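Local structure of esterase (uncultured bacterium pCosCE1, 7ATL) at residues A[68-73]-A[205-210]; A[122-127]-A[141-146]; A[75-80]-A[195-200]; A[167-172]-A[306-311]. The protein hydrolyses carboxylic esters as a family VIII carboxylesterase related to beta-lactamases, and also has promiscuous acyltransferase activity. One frame throughout, in Å; residues are numbered along the deposited sequence.

Overall arrangement
Contacts 1 and 3 share helix 67-80 and lie about 10 Å apart between centres, each setting a different part of that helix against chain near or on helix 190-199. Contact 2, in the loops flanking helix 132-136, and contact 4, which reaches the approach to edge strand 313-315 of the antiparallel sheet, have their centres about 19 Å and 23 Å from that of contact 1. Along the chain, 68-73 and 75-80 come first, both arms of contact 2 follow, then 167-172, 195-200, 205-210 and finally 306-311. Side chains of contacts 1, 2 and 4 converge where Lys68 meets Tyr123 and Tyr171, probably the active site of this beta-lactamase-like fold; contact 3 stands apart from it.

Contact 1 (A[68-73]-A[205-210]); sequences KPYITL and RNTGFY
Tyr70 on helix 67-80 faces Thr207 in the irregular chain after helix 190-199, and even these nearest CA atoms stand 9.7 Å apart, so side chains bridge the gap. The Thr207 methyl CG2 comes over one face of the Tyr70 ring, 4.1 Å from its centroid and 23° off the ring normal. This CH-pi contact is offset toward the phenol end, with CG2 3.8 Å from CZ of Tyr70. The Thr207 CB is turned with CG2 anti to the backbone N (OG1 chi1 -69°), which aims the methyl at the ring and leaves the hydroxyl for polar partners. One is a water that donates to Thr207 OG1 at 2.7 Å and also hydrogen-bonds Tyr70 OH at 2.7 Å; another is Asp273 of helix 271-283. The phenol and the threonine are thus joined twice, by apolar contact and through water. Further along, Ile71 and Phe209 approach from opposite directions, and Ile71 CD1 lies at the edge of the phenyl ring, 3.9 Å from CZ of Phe209. Phe194 of helix 190-199 meets the Tyr70 ring nearly at right angles. Tyr70 and Ile71 follow directly on a probable SxxK motif at the start of helix 67-80, with Ser65 just before the helix and Lys68 in its first turn, as in the active sites of class C beta-lactamases and family VIII carboxylesterases.

Contact 2 (A[122-127]-A[141-146]); sequences DYRLSQ and GMELSS
Arg124 and Glu143 make a salt bridge between the two loops, with NH1 of Arg124 2.7 Å from OE1 of Glu143. The carboxylate oxygen comes in at the edge of the guanidinium, close to its plane, although the two flat groups are turned 41° apart. Beside this pair, Leu125 CD2 touches Met142 CE at 4.2 Å, the side chains crossing at about a right angle. Glu143 reaches its place by folding back at chi2 (-84°). Its other oxygen, OE2, accepts the backbone N of Gly141 at 2.9 Å through the syn lone pair, and takes a weak bond from Met142 N. OE1 also accepts from Asp140 N, so both carboxylate oxygens are held by N-H groups of the preceding residues. On the arginine side, NH2 goes to Glu248 of strand 246-249, a second acidic partner. Ile247 of the same strand packs on Leu125 and Met142. Next to the arginine, Tyr123 carries its ring edge-to-face against Tyr171. The guanidinium is shared by two carboxylates, so the cluster is formally one negative charge over; the backbone N-H groups on Glu143 probably help to stabilise its carboxylate, and Arg124 links 141-146 to strand 246-249 through Glu143 and Glu248.

Contact 3 (A[75-80]-A[195-200]); sequences AMRMIE and NHWVAQ
A Met-aromatic contact between Met78 and Trp197 joins helix 67-80 to the last part of helix 190-199, where a wider pi-type turn occurs. The two side chains cross at about a right angle, the thioether chain lying over one face of the indole. Met78 CG sits 3.6 Å from the centroid of the six-membered ring and 8° off its normal, a CH-pi contact made almost squarely from above. Beyond CG the chain is extended, and this carries the terminal methyl across to the pyrrole side, where CE is 3.5 Å from NE1 of Trp197. The sulfur SD stands 4.8 Å from the centroid of the six-membered ring.

The neighbouring Arg77 deals with the backbone instead. Its NH1 donates to the carbonyl O of Trp197 at 2.8 Å, with the N-H...O angle bent to 146° and the donor tilted 25° from the carbonyl plane. A bend at chi3 brings the guanidinium round to this oxygen, while the aliphatic root of the side chain brushes the indole, CB being 3.9 Å from CE3 of Trp197. The arginine has a further carbonyl partner, since NE donates to O of Ile288. Leu182, Val185 and Ala186 of helix 174-186 also pack against Met78.

Dispersion and CH-pi forces therefore hold the methionine to the indole, while the positive charge of the buried arginine is probably stabilised in part by two backbone carbonyls, of Trp197 and Ile288, from different parts of the chain.

Contact 4 (A[167-172]-A[306-311]); sequences SEFRYS and AETQGP
Phe169 meets Ala306 and Thr308 where a loop leading to helix 174-186 of the beta-lactamase-like fold lies against the loop before strand 313-315, the edge strand of the antiparallel sheet. The contact across the two is apolar. Phe169 CB touches Ala306 CB at 4.1 Å, where the CA atoms of Phe169 and Ala306, the nearest pair, are 6.5 Å apart. With CG anti to the backbone N (chi1 176°), the phenyl ring reaches onward to Thr308. There the methyl CG2 makes a CH-pi contact over the middle of one face, 3.9 Å from the Phe169 ring centroid and 12° off its normal. The opposite face has the backbone N of Tyr171 near its rim. Phe315 of the edge strand also meets this ring.

The polar interactions stay within each loop or lead elsewhere. Arg170 and Glu168 form a salt bridge along 167-172. Tyr171 OH is hydrogen-bonded to Ser65 OG, which links this loop to the probable active site. In the other loop, Thr308 OG1 is hydrogen-bonded to Gly314 O of strand 313-315, while its methyl meets the phenyl ring. The Thr308 carbonyl O accepts NE2 of Gln309 at 3.1 Å, an almost straight bond (N-H...O 176°) lying in the glutamine amide plane.

Contact 1 (A[68-73]-A[205-210])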
loop_
_atom_site.group_PDB
_atom_site.type_symbol
_atom_site.label_atom_id
_atom_site.label_comp_id
_atom_site.label_asym_id
_atom_site.label_seq_id
_atom_site.Cartn_x
_atom_site.Cartn_y
_atom_site.Cartn_z
ATOM N N LYS A 68 0.543 1.526 3.372
ATOM C CA LYS A 68 -0.177 2.829 3.472
ATOM C C LYS A 68 -1.516 2.707 4.207
ATOM O O LYS A 68 -1.799 3.496 5.116
ATOM C CB LYS A 68 -0.319 3.418 2.066
ATOM C CG LYS A 68 1.021 3.864 1.512
ATOM C CD LYS A 68 0.958 4.465 0.156
ATOM C CE LYS A 68 2.238 5.232 -0.152
ATOM N NZ LYS A 68 3.327 4.334 -0.612
ATOM N N PRO A 69 -2.439 1.796 3.814
ATOM C CA PRO A 69 -3.731 1.704 4.494
ATOM C C PRO A 69 -3.572 1.328 5.975
ATOM O O PRO A 69 -4.331 1.845 6.774
ATOM C CB PRO A 69 -4.534 0.683 3.690
ATOM C CG PRO A 69 -3.507 -0.034 2.878
ATOM C CD PRO A 69 -2.376 0.936 2.634
ATOM N N TYR A 70 -2.565 0.510 6.293
ATOM C CA TYR A 70 -2.150 0.189 7.681
ATOM C C TYR A 70 -1.882 1.477 8.472
ATOM O O TYR A 70 -2.440 1.626 9.576
ATOM C CB TYR A 70 -0.950 -0.760 7.677
ATOM C CG TYR A 70 -1.334 -2.221 7.652
ATOM C CD1 TYR A 70 -2.166 -2.758 8.616
ATOM C CD2 TYR A 70 -0.890 -3.065 6.652
ATOM C CE1 TYR A 70 -2.521 -4.093 8.609
ATOM C CE2 TYR A 70 -1.236 -4.402 6.618
ATOM C CZ TYR A 70 -2.046 -4.916 7.609
ATOM O OH TYR A 70 -2.394 -6.224 7.584
ATOM N N ILE A 71 -1.039 2.378 7.957
ATOM C CA ILE A 71 -0.580 3.564 8.737
ATOM C C ILE A 71 -1.650 4.657 8.631
ATOM O O ILE A 71 -1.825 5.410 9.634
ATOM C CB ILE A 71 0.819 4.034 8.312
ATOM C CG1 ILE A 71 1.839 2.902 8.396
ATOM C CG2 ILE A 71 1.256 5.232 9.141
ATOM C CD1 ILE A 71 2.037 2.357 9.781
ATOM N N THR A 72 -2.369 4.716 7.508
ATOM C CA THR A 72 -3.582 5.563 7.383
ATOM C C THR A 72 -4.578 5.157 8.485
ATOM O O THR A 72 -5.102 6.060 9.167
ATOM C CB THR A 72 -4.182 5.470 5.980
ATOM O OG1 THR A 72 -3.193 5.953 5.069
ATOM C CG2 THR A 72 -5.474 6.250 5.851
ATOM N N LEU A 73 -4.797 3.855 8.697
ATOM C CA LEU A 73 -5.688 3.361 9.786
ATOM C C LEU A 73 -5.187 3.863 11.144
ATOM O O LEU A 73 -6.027 4.277 11.936
ATOM C CB LEU A 73 -5.805 1.832 9.834
ATOM C CG LEU A 73 -6.668 1.336 11.002
ATOM C CD1 LEU A 73 -8.011 2.045 10.993
ATOM C CD2 LEU A 73 -6.881 -0.155 10.965
ATOM N N ARG A 205 -1.756 -11.305 13.464
ATOM C CA ARG A 205 -0.823 -12.356 13.962
ATOM C C ARG A 205 0.619 -12.082 13.509
ATOM O O ARG A 205 1.544 -12.529 14.225
ATOM C CB ARG A 205 -1.264 -13.769 13.550
ATOM C CG ARG A 205 -1.723 -13.916 12.106
ATOM C CD ARG A 205 -2.014 -15.360 11.734
ATOM N NE ARG A 205 -2.160 -15.517 10.291
ATOM C CZ ARG A 205 -2.524 -16.645 9.690
ATOM N NH1 ARG A 205 -2.610 -16.697 8.371
ATOM N NH2 ARG A 205 -2.800 -17.720 10.408
ATOM N N ASN A 206 0.837 -11.415 12.368
ATOM C CA ASN A 206 2.161 -11.488 11.711
ATOM C C ASN A 206 2.408 -10.303 10.773
ATOM O O ASN A 206 2.797 -10.527 9.609
ATOM C CB ASN A 206 2.283 -12.840 11.005
ATOM C CG ASN A 206 3.700 -13.140 10.584
ATOM O OD1 ASN A 206 3.899 -13.764 9.549
ATOM N ND2 ASN A 206 4.670 -12.671 11.360
ATOM N N THR A 207 2.290 -9.073 11.272
ATOM C CA THR A 207 2.482 -7.872 10.434
ATOM C C THR A 207 3.298 -6.836 11.210
ATOM O O THR A 207 2.961 -6.558 12.371
ATOM C CB THR A 207 1.122 -7.373 9.932
ATOM O OG1 THR A 207 0.626 -8.339 8.995
ATOM C CG2 THR A 207 1.196 -5.992 9.309
ATOM N N GLY A 208 4.320 -6.272 10.569
ATOM C CA GLY A 208 5.203 -5.275 11.191
ATOM C C GLY A 208 6.163 -4.713 10.171
ATOM O O GLY A 208 5.813 -4.738 8.971
ATOM N N PHE A 209 7.332 -4.256 10.629
ATOM C CA PHE A 209 8.286 -3.428 9.841
ATOM C C PHE A 209 9.537 -4.220 9.445
ATOM O O PHE A 209 10.304 -3.724 8.601
ATOM C CB PHE A 209 8.633 -2.167 10.631
ATOM C CG PHE A 209 7.581 -1.104 10.501
ATOM C CD1 PHE A 209 7.531 -0.319 9.361
ATOM C CD2 PHE A 209 6.618 -0.946 11.481
ATOM C CE1 PHE A 209 6.555 0.646 9.212
ATOM C CE2 PHE A 209 5.633 0.011 11.332
ATOM C CZ PHE A 209 5.610 0.812 10.205
ATOM N N TYR A 210 9.724 -5.389 10.053
ATOM C CA TYR A 210 10.721 -6.416 9.673
ATOM C C TYR A 210 10.300 -7.773 10.240
ATOM O O TYR A 210 9.420 -7.799 11.125
ATOM C CB TYR A 210 12.098 -6.019 10.188
ATOM C CG TYR A 210 12.362 -6.341 11.633
ATOM C CD1 TYR A 210 11.866 -5.543 12.644
ATOM C CD2 TYR A 210 13.120 -7.444 11.990
ATOM C CE1 TYR A 210 12.131 -5.818 13.977
ATOM C CE2 TYR A 210 13.386 -7.741 13.317
ATOM C CZ TYR A 210 12.909 -6.910 14.317
ATOM O OH TYR A 210 13.207 -7.166 15.627
HETATM O O HOH W 1 -0.438 -7.768 6.604
#

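Contact 2 (A[122-127]-A[141-146])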
loop_
_atom_site.group_PDB
_atom_site.type_symbol
_atom_site.label_atom_id
_atom_site.label_comp_id
_atom_site.label_asym_id
_atom_site.label_seq_id
_atom_site.Cartn_x
_atom_site.Cartn_y
_atom_site.Cartn_z
ATOM N N ASP A 122 6.598 14.188 -3.480
ATOM C CA ASP A 122 6.862 13.314 -4.648
ATOM C C ASP A 122 7.418 11.971 -4.154
ATOM O O ASP A 122 7.443 11.718 -2.938
ATOM C CB ASP A 122 7.790 14.013 -5.654
ATOM C CG ASP A 122 7.584 13.607 -7.110
ATOM O OD1 ASP A 122 6.785 12.662 -7.362
ATOM O OD2 ASP A 122 8.245 14.220 -7.991
ATOM N N TYR A 123 7.770 11.108 -5.090
ATOM C CA TYR A 123 8.560 9.882 -4.862
ATOM C C TYR A 123 9.793 9.997 -5.755
ATOM O O TYR A 123 9.637 10.532 -6.865
ATOM C CB TYR A 123 7.737 8.647 -5.222
ATOM C CG TYR A 123 7.198 7.845 -4.068
ATOM C CD1 TYR A 123 7.996 7.494 -2.986
ATOM C CD2 TYR A 123 5.901 7.345 -4.105
ATOM C CE1 TYR A 123 7.500 6.725 -1.945
ATOM C CE2 TYR A 123 5.397 6.560 -3.079
ATOM C CZ TYR A 123 6.195 6.263 -1.997
ATOM O OH TYR A 123 5.683 5.509 -0.992
ATOM N N ARG A 124 10.948 9.544 -5.276
ATOM C CA ARG A 124 12.207 9.521 -6.046
ATOM C C ARG A 124 11.997 8.631 -7.268
ATOM O O ARG A 124 12.580 8.945 -8.337
ATOM C CB ARG A 124 13.339 9.006 -5.154
ATOM C CG ARG A 124 14.741 9.100 -5.739
ATOM C CD ARG A 124 15.724 8.510 -4.744
ATOM N NE ARG A 124 16.510 7.473 -5.398
ATOM C CZ ARG A 124 16.626 6.203 -5.016
ATOM N NH1 ARG A 124 16.014 5.740 -3.941
ATOM N NH2 ARG A 124 17.398 5.390 -5.714
ATOM N N LEU A 125 11.177 7.585 -7.130
ATOM C CA LEU A 125 10.905 6.627 -8.240
ATOM C C LEU A 125 10.009 7.275 -9.304
ATOM O O LEU A 125 9.968 6.716 -10.427
ATOM C CB LEU A 125 10.331 5.312 -7.705
ATOM C CG LEU A 125 9.082 5.389 -6.828
ATOM C CD1 LEU A 125 7.865 5.873 -7.594
ATOM C CD2 LEU A 125 8.780 4.039 -6.220
ATOM N N SER A 126 9.341 8.401 -8.998
ATOM C CA SER A 126 8.568 9.212 -9.978
ATOM C C SER A 126 9.465 10.242 -10.657
ATOM O O SER A 126 8.926 10.963 -11.526
ATOM C CB SER A 126 7.421 9.938 -9.363
ATOM O OG SER A 126 6.641 9.059 -8.596
ATOM N N GLN A 127 10.740 10.352 -10.248
ATOM C CA GLN A 127 11.661 11.392 -10.769
ATOM C C GLN A 127 12.673 10.732 -11.690
ATOM O O GLN A 127 13.046 9.592 -11.460
ATOM C CB GLN A 127 12.299 12.155 -9.617
ATOM C CG GLN A 127 11.333 13.129 -8.954
ATOM C CD GLN A 127 12.008 13.913 -7.856
ATOM O OE1 GLN A 127 13.221 13.824 -7.621
ATOM N NE2 GLN A 127 11.203 14.686 -7.155
ATOM N N GLY A 141 11.912 4.132 0.829
ATOM C CA GLY A 141 11.511 3.153 1.859
ATOM C C GLY A 141 11.776 1.690 1.491
ATOM O O GLY A 141 11.539 0.828 2.353
ATOM N N MET A 142 12.278 1.369 0.294
ATOM C CA MET A 142 12.412 -0.052 -0.161
ATOM C C MET A 142 13.866 -0.460 -0.445
ATOM O O MET A 142 14.105 -1.669 -0.670
ATOM C CB MET A 142 11.543 -0.276 -1.398
ATOM C CG MET A 142 10.056 -0.233 -1.038
ATOM S SD MET A 142 8.999 -0.039 -2.484
ATOM C CE MET A 142 9.247 1.705 -2.808
ATOM N N GLU A 143 14.798 0.489 -0.347
ATOM C CA GLU A 143 16.227 0.341 -0.723
ATOM C C GLU A 143 17.099 0.336 0.537
ATOM O O GLU A 143 16.591 0.671 1.620
ATOM C CB GLU A 143 16.649 1.472 -1.667
ATOM C CG GLU A 143 16.718 2.851 -1.010
ATOM C CD GLU A 143 15.359 3.528 -0.955
ATOM O OE1 GLU A 143 15.015 4.189 -1.943
ATOM O OE2 GLU A 143 14.623 3.341 0.053
ATOM N N LEU A 144 18.380 -0.025 0.408
ATOM C CA LEU A 144 19.327 0.001 1.553
ATOM C C LEU A 144 19.735 1.454 1.821
ATOM O O LEU A 144 19.836 2.243 0.872
ATOM C CB LEU A 144 20.540 -0.885 1.253
ATOM C CG LEU A 144 20.260 -2.378 1.075
ATOM C CD1 LEU A 144 21.555 -3.136 0.836
ATOM C CD2 LEU A 144 19.533 -2.966 2.272
ATOM N N SER A 145 19.920 1.797 3.087
ATOM C CA SER A 145 20.375 3.133 3.528
ATOM C C SER A 145 20.875 3.046 4.964
ATOM O O SER A 145 20.513 2.081 5.662
ATOM C CB SER A 145 19.284 4.177 3.398
ATOM O OG SER A 145 18.585 4.373 4.619
ATOM N N SER A 146 21.609 4.077 5.388
ATOM C CA SER A 146 22.165 4.226 6.752
ATOM C C SER A 146 21.297 5.206 7.543
ATOM O O SER A 146 21.687 5.556 8.654
ATOM C CB SER A 146 23.587 4.696 6.692
ATOM O OG SER A 146 23.649 6.001 6.128
#

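Contact 3 (A[75-80]-A[195-200])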
loop_
_atom_site.group_PDB
_atom_site.type_symbol
_atom_site.label_atom_id
_atom_site.label_comp_id
_atom_site.label_asym_id
_atom_site.label_seq_id
_atom_site.Cartn_x
_atom_site.Cartn_y
_atom_site.Cartn_z
ATOM N N ALA A 75 -3.503 6.555 11.946
ATOM C CA ALA A 75 -3.824 8.001 11.949
ATOM C C ALA A 75 -5.324 8.234 12.166
ATOM O O ALA A 75 -5.677 9.128 12.966
ATOM C CB ALA A 75 -3.411 8.622 10.636
ATOM N N MET A 76 -6.176 7.530 11.417
ATOM C CA MET A 76 -7.637 7.750 11.488
ATOM C C MET A 76 -8.138 7.393 12.891
ATOM O O MET A 76 -9.060 8.080 13.416
ATOM C CB MET A 76 -8.376 6.923 10.448
ATOM C CG MET A 76 -8.182 7.425 9.037
ATOM S SD MET A 76 -8.330 9.194 8.793
ATOM C CE MET A 76 -9.988 9.467 9.412
ATOM N N ARG A 77 -7.535 6.396 13.514
ATOM C CA ARG A 77 -7.882 6.050 14.912
ATOM C C ARG A 77 -7.458 7.198 15.831
ATOM O O ARG A 77 -8.233 7.538 16.747
ATOM C CB ARG A 77 -7.274 4.708 15.323
ATOM C CG ARG A 77 -7.952 3.532 14.648
ATOM C CD ARG A 77 -7.604 2.249 15.356
ATOM N NE ARG A 77 -8.379 2.178 16.573
ATOM C CZ ARG A 77 -7.898 1.966 17.788
ATOM N NH1 ARG A 77 -6.606 1.749 17.983
ATOM N NH2 ARG A 77 -8.731 1.962 18.811
ATOM N N MET A 78 -6.281 7.771 15.608
ATOM C CA MET A 78 -5.743 8.831 16.499
ATOM C C MET A 78 -6.658 10.042 16.337
ATOM O O MET A 78 -6.902 10.760 17.316
ATOM C CB MET A 78 -4.300 9.192 16.142
ATOM C CG MET A 78 -3.284 8.346 16.858
ATOM S SD MET A 78 -1.634 8.624 16.190
ATOM C CE MET A 78 -0.650 7.559 17.239
ATOM N N ILE A 79 -7.158 10.229 15.123
ATOM C CA ILE A 79 -8.052 11.362 14.764
ATOM C C ILE A 79 -9.419 11.157 15.430
ATOM O O ILE A 79 -9.959 12.135 15.970
ATOM C CB ILE A 79 -8.123 11.492 13.235
ATOM C CG1 ILE A 79 -6.881 12.207 12.697
ATOM C CG2 ILE A 79 -9.407 12.174 12.809
ATOM C CD1 ILE A 79 -6.578 11.935 11.248
ATOM N N GLU A 80 -9.949 9.935 15.418
ATOM C CA GLU A 80 -11.209 9.591 16.130
ATOM C C GLU A 80 -11.101 10.014 17.588
ATOM O O GLU A 80 -12.037 10.634 18.096
ATOM C CB GLU A 80 -11.475 8.095 16.081
ATOM C CG GLU A 80 -12.384 7.711 14.953
ATOM C CD GLU A 80 -12.770 6.249 15.017
ATOM O OE1 GLU A 80 -12.150 5.458 15.815
ATOM O OE2 GLU A 80 -13.654 5.902 14.239
ATOM N N ASN A 195 1.887 -1.232 16.510
ATOM C CA ASN A 195 1.558 -2.403 17.358
ATOM C C ASN A 195 0.387 -2.009 18.273
ATOM O O ASN A 195 -0.648 -2.704 18.236
ATOM C CB ASN A 195 2.775 -2.963 18.099
ATOM C CG ASN A 195 2.414 -4.211 18.879
ATOM O OD1 ASN A 195 1.896 -5.182 18.326
ATOM N ND2 ASN A 195 2.622 -4.171 20.179
ATOM N N HIS A 196 0.521 -0.889 18.982
ATOM C CA HIS A 196 -0.475 -0.350 19.947
ATOM C C HIS A 196 -1.756 0.098 19.241
ATOM O O HIS A 196 -2.829 -0.197 19.789
ATOM C CB HIS A 196 0.119 0.774 20.804
ATOM C CG HIS A 196 1.204 0.298 21.704
ATOM N ND1 HIS A 196 2.155 1.147 22.228
ATOM C CD2 HIS A 196 1.510 -0.942 22.151
ATOM C CE1 HIS A 196 2.992 0.458 22.978
ATOM N NE2 HIS A 196 2.611 -0.824 22.950
ATOM N N TRP A 197 -1.672 0.729 18.068
ATOM C CA TRP A 197 -2.843 1.401 17.433
ATOM C C TRP A 197 -3.534 0.498 16.421
ATOM O O TRP A 197 -4.712 0.729 16.187
ATOM C CB TRP A 197 -2.456 2.750 16.824
ATOM C CG TRP A 197 -2.247 3.759 17.898
ATOM C CD1 TRP A 197 -1.118 3.940 18.627
ATOM C CD2 TRP A 197 -3.224 4.656 18.437
ATOM N NE1 TRP A 197 -1.301 4.945 19.532
ATOM C CE2 TRP A 197 -2.593 5.386 19.455
ATOM C CE3 TRP A 197 -4.556 4.943 18.133
ATOM C CZ2 TRP A 197 -3.251 6.357 20.198
ATOM C CZ3 TRP A 197 -5.209 5.924 18.844
ATOM C CH2 TRP A 197 -4.555 6.624 19.862
ATOM N N VAL A 198 -2.851 -0.504 15.877
ATOM C CA VAL A 198 -3.462 -1.381 14.837
ATOM C C VAL A 198 -3.315 -2.860 15.215
ATOM O O VAL A 198 -4.357 -3.511 15.379
ATOM C CB VAL A 198 -2.907 -1.039 13.441
ATOM C CG1 VAL A 198 -3.483 -1.932 12.349
ATOM C CG2 VAL A 198 -3.172 0.423 13.108
ATOM N N ALA A 199 -2.104 -3.394 15.335
ATOM C CA ALA A 199 -1.886 -4.861 15.391
ATOM C C ALA A 199 -2.662 -5.491 16.564
ATOM O O ALA A 199 -3.319 -6.544 16.367
ATOM C CB ALA A 199 -0.413 -5.156 15.498
ATOM N N GLN A 200 -2.562 -4.903 17.753
ATOM C CA GLN A 200 -3.201 -5.456 18.978
ATOM C C GLN A 200 -4.716 -5.312 18.874
ATOM O O GLN A 200 -5.406 -6.315 18.933
ATOM C CB GLN A 200 -2.593 -4.862 20.253
ATOM C CG GLN A 200 -1.201 -5.432 20.531
ATOM C CD GLN A 200 -0.643 -5.038 21.878
ATOM O OE1 GLN A 200 -0.342 -5.892 22.700
ATOM N NE2 GLN A 200 -0.529 -3.743 22.131
#

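Contact 4 (A[167-172]-A[306-311])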
loop_
_atom_site.group_PDB
_atom_site.type_symbol
_atom_site.label_atom_id
_atom_site.label_comp_id
_atom_site.label_asym_id
_atom_site.label_seq_id
_atom_site.Cartn_x
_atom_site.Cartn_y
_atom_site.Cartn_z
ATOM N N SER A 167 -3.780 21.218 -3.831
ATOM C CA SER A 167 -4.158 21.649 -5.207
ATOM C C SER A 167 -4.204 20.444 -6.159
ATOM O O SER A 167 -4.944 20.532 -7.146
ATOM C CB SER A 167 -3.305 22.782 -5.754
ATOM O OG SER A 167 -1.917 22.482 -5.675
ATOM N N GLU A 168 -3.490 19.350 -5.893
ATOM C CA GLU A 168 -3.489 18.230 -6.860
ATOM C C GLU A 168 -2.963 16.951 -6.218
ATOM O O GLU A 168 -2.184 17.001 -5.260
ATOM C CB GLU A 168 -2.677 18.600 -8.107
ATOM C CG GLU A 168 -1.191 18.400 -7.937
ATOM C CD GLU A 168 -0.305 18.905 -9.060
ATOM O OE1 GLU A 168 -0.829 19.152 -10.163
ATOM O OE2 GLU A 168 0.912 19.041 -8.819
ATOM N N PHE A 169 -3.366 15.831 -6.789
ATOM C CA PHE A 169 -2.906 14.492 -6.379
ATOM C C PHE A 169 -1.581 14.191 -7.064
ATOM O O PHE A 169 -1.470 14.429 -8.265
ATOM C CB PHE A 169 -3.935 13.435 -6.759
ATOM C CG PHE A 169 -3.515 12.021 -6.464
ATOM C CD1 PHE A 169 -3.768 11.453 -5.227
ATOM C CD2 PHE A 169 -2.945 11.236 -7.451
ATOM C CE1 PHE A 169 -3.435 10.132 -4.979
ATOM C CE2 PHE A 169 -2.614 9.915 -7.198
ATOM C CZ PHE A 169 -2.843 9.373 -5.959
ATOM N N ARG A 170 -0.620 13.706 -6.283
ATOM C CA ARG A 170 0.695 13.204 -6.742
ATOM C C ARG A 170 1.144 12.165 -5.720
ATOM O O ARG A 170 1.396 12.539 -4.549
ATOM C CB ARG A 170 1.718 14.332 -6.918
ATOM C CG ARG A 170 2.946 13.937 -7.740
ATOM C CD ARG A 170 4.038 14.989 -7.594
ATOM N NE ARG A 170 3.608 16.191 -8.287
ATOM C CZ ARG A 170 3.738 16.397 -9.604
ATOM N NH1 ARG A 170 4.336 15.505 -10.372
ATOM N NH2 ARG A 170 3.281 17.507 -10.149
ATOM N N TYR A 171 1.218 10.911 -6.165
ATOM C CA TYR A 171 1.592 9.762 -5.313
ATOM C C TYR A 171 2.943 10.068 -4.686
ATOM O O TYR A 171 3.829 10.501 -5.412
ATOM C CB TYR A 171 1.636 8.474 -6.124
ATOM C CG TYR A 171 1.610 7.234 -5.287
ATOM C CD1 TYR A 171 0.695 7.068 -4.263
ATOM C CD2 TYR A 171 2.472 6.201 -5.559
ATOM C CE1 TYR A 171 0.656 5.912 -3.503
ATOM C CE2 TYR A 171 2.459 5.042 -4.802
ATOM C CZ TYR A 171 1.546 4.892 -3.776
ATOM O OH TYR A 171 1.547 3.727 -3.072
ATOM N N SER A 172 3.088 9.862 -3.382
ATOM C CA SER A 172 4.145 10.566 -2.636
ATOM C C SER A 172 4.644 9.779 -1.424
ATOM O O SER A 172 4.050 8.783 -1.011
ATOM C CB SER A 172 3.655 11.926 -2.246
ATOM O OG SER A 172 2.824 11.847 -1.101
ATOM N N ALA A 306 -8.566 12.993 -11.203
ATOM C CA ALA A 306 -7.168 12.605 -10.889
ATOM C C ALA A 306 -6.786 11.267 -11.533
ATOM O O ALA A 306 -5.567 10.998 -11.626
ATOM C CB ALA A 306 -6.961 12.570 -9.399
ATOM N N GLU A 307 -7.768 10.452 -11.931
ATOM C CA GLU A 307 -7.579 9.153 -12.640
ATOM C C GLU A 307 -6.610 8.240 -11.886
ATOM O O GLU A 307 -5.716 7.665 -12.524
ATOM C CB GLU A 307 -7.073 9.380 -14.069
ATOM C CG GLU A 307 -8.053 10.184 -14.908
ATOM C CD GLU A 307 -7.905 10.142 -16.422
ATOM O OE1 GLU A 307 -6.988 9.443 -16.935
ATOM O OE2 GLU A 307 -8.743 10.798 -17.078
ATOM N N THR A 308 -6.795 8.050 -10.587
ATOM C CA THR A 308 -5.716 7.494 -9.744
ATOM C C THR A 308 -5.461 6.004 -10.037
ATOM O O THR A 308 -4.360 5.537 -9.721
ATOM C CB THR A 308 -6.028 7.760 -8.280
ATOM O OG1 THR A 308 -7.115 6.881 -8.014
ATOM C CG2 THR A 308 -6.333 9.220 -8.019
ATOM N N GLN A 309 -6.443 5.281 -10.571
ATOM C CA GLN A 309 -6.310 3.917 -11.147
ATOM C C GLN A 309 -6.831 3.957 -12.583
ATOM O O GLN A 309 -7.479 2.985 -13.017
ATOM C CB GLN A 309 -7.147 2.896 -10.381
ATOM C CG GLN A 309 -6.881 2.878 -8.886
ATOM C CD GLN A 309 -5.696 2.007 -8.572
ATOM O OE1 GLN A 309 -5.849 0.860 -8.176
ATOM N NE2 GLN A 309 -4.506 2.535 -8.791
ATOM N N GLY A 310 -6.547 5.043 -13.295
ATOM C CA GLY A 310 -7.171 5.307 -14.596
ATOM C C GLY A 310 -8.523 5.989 -14.411
ATOM O O GLY A 310 -8.921 6.306 -13.273
ATOM N N PRO A 311 -9.250 6.226 -15.533
ATOM C CA PRO A 311 -10.505 6.985 -15.507
ATOM C C PRO A 311 -11.502 6.394 -14.493
ATOM O O PRO A 311 -11.609 5.178 -14.440
ATOM C CB PRO A 311 -11.034 6.853 -16.944
ATOM C CG PRO A 311 -9.789 6.592 -17.782
ATOM C CD PRO A 311 -8.894 5.760 -16.887
#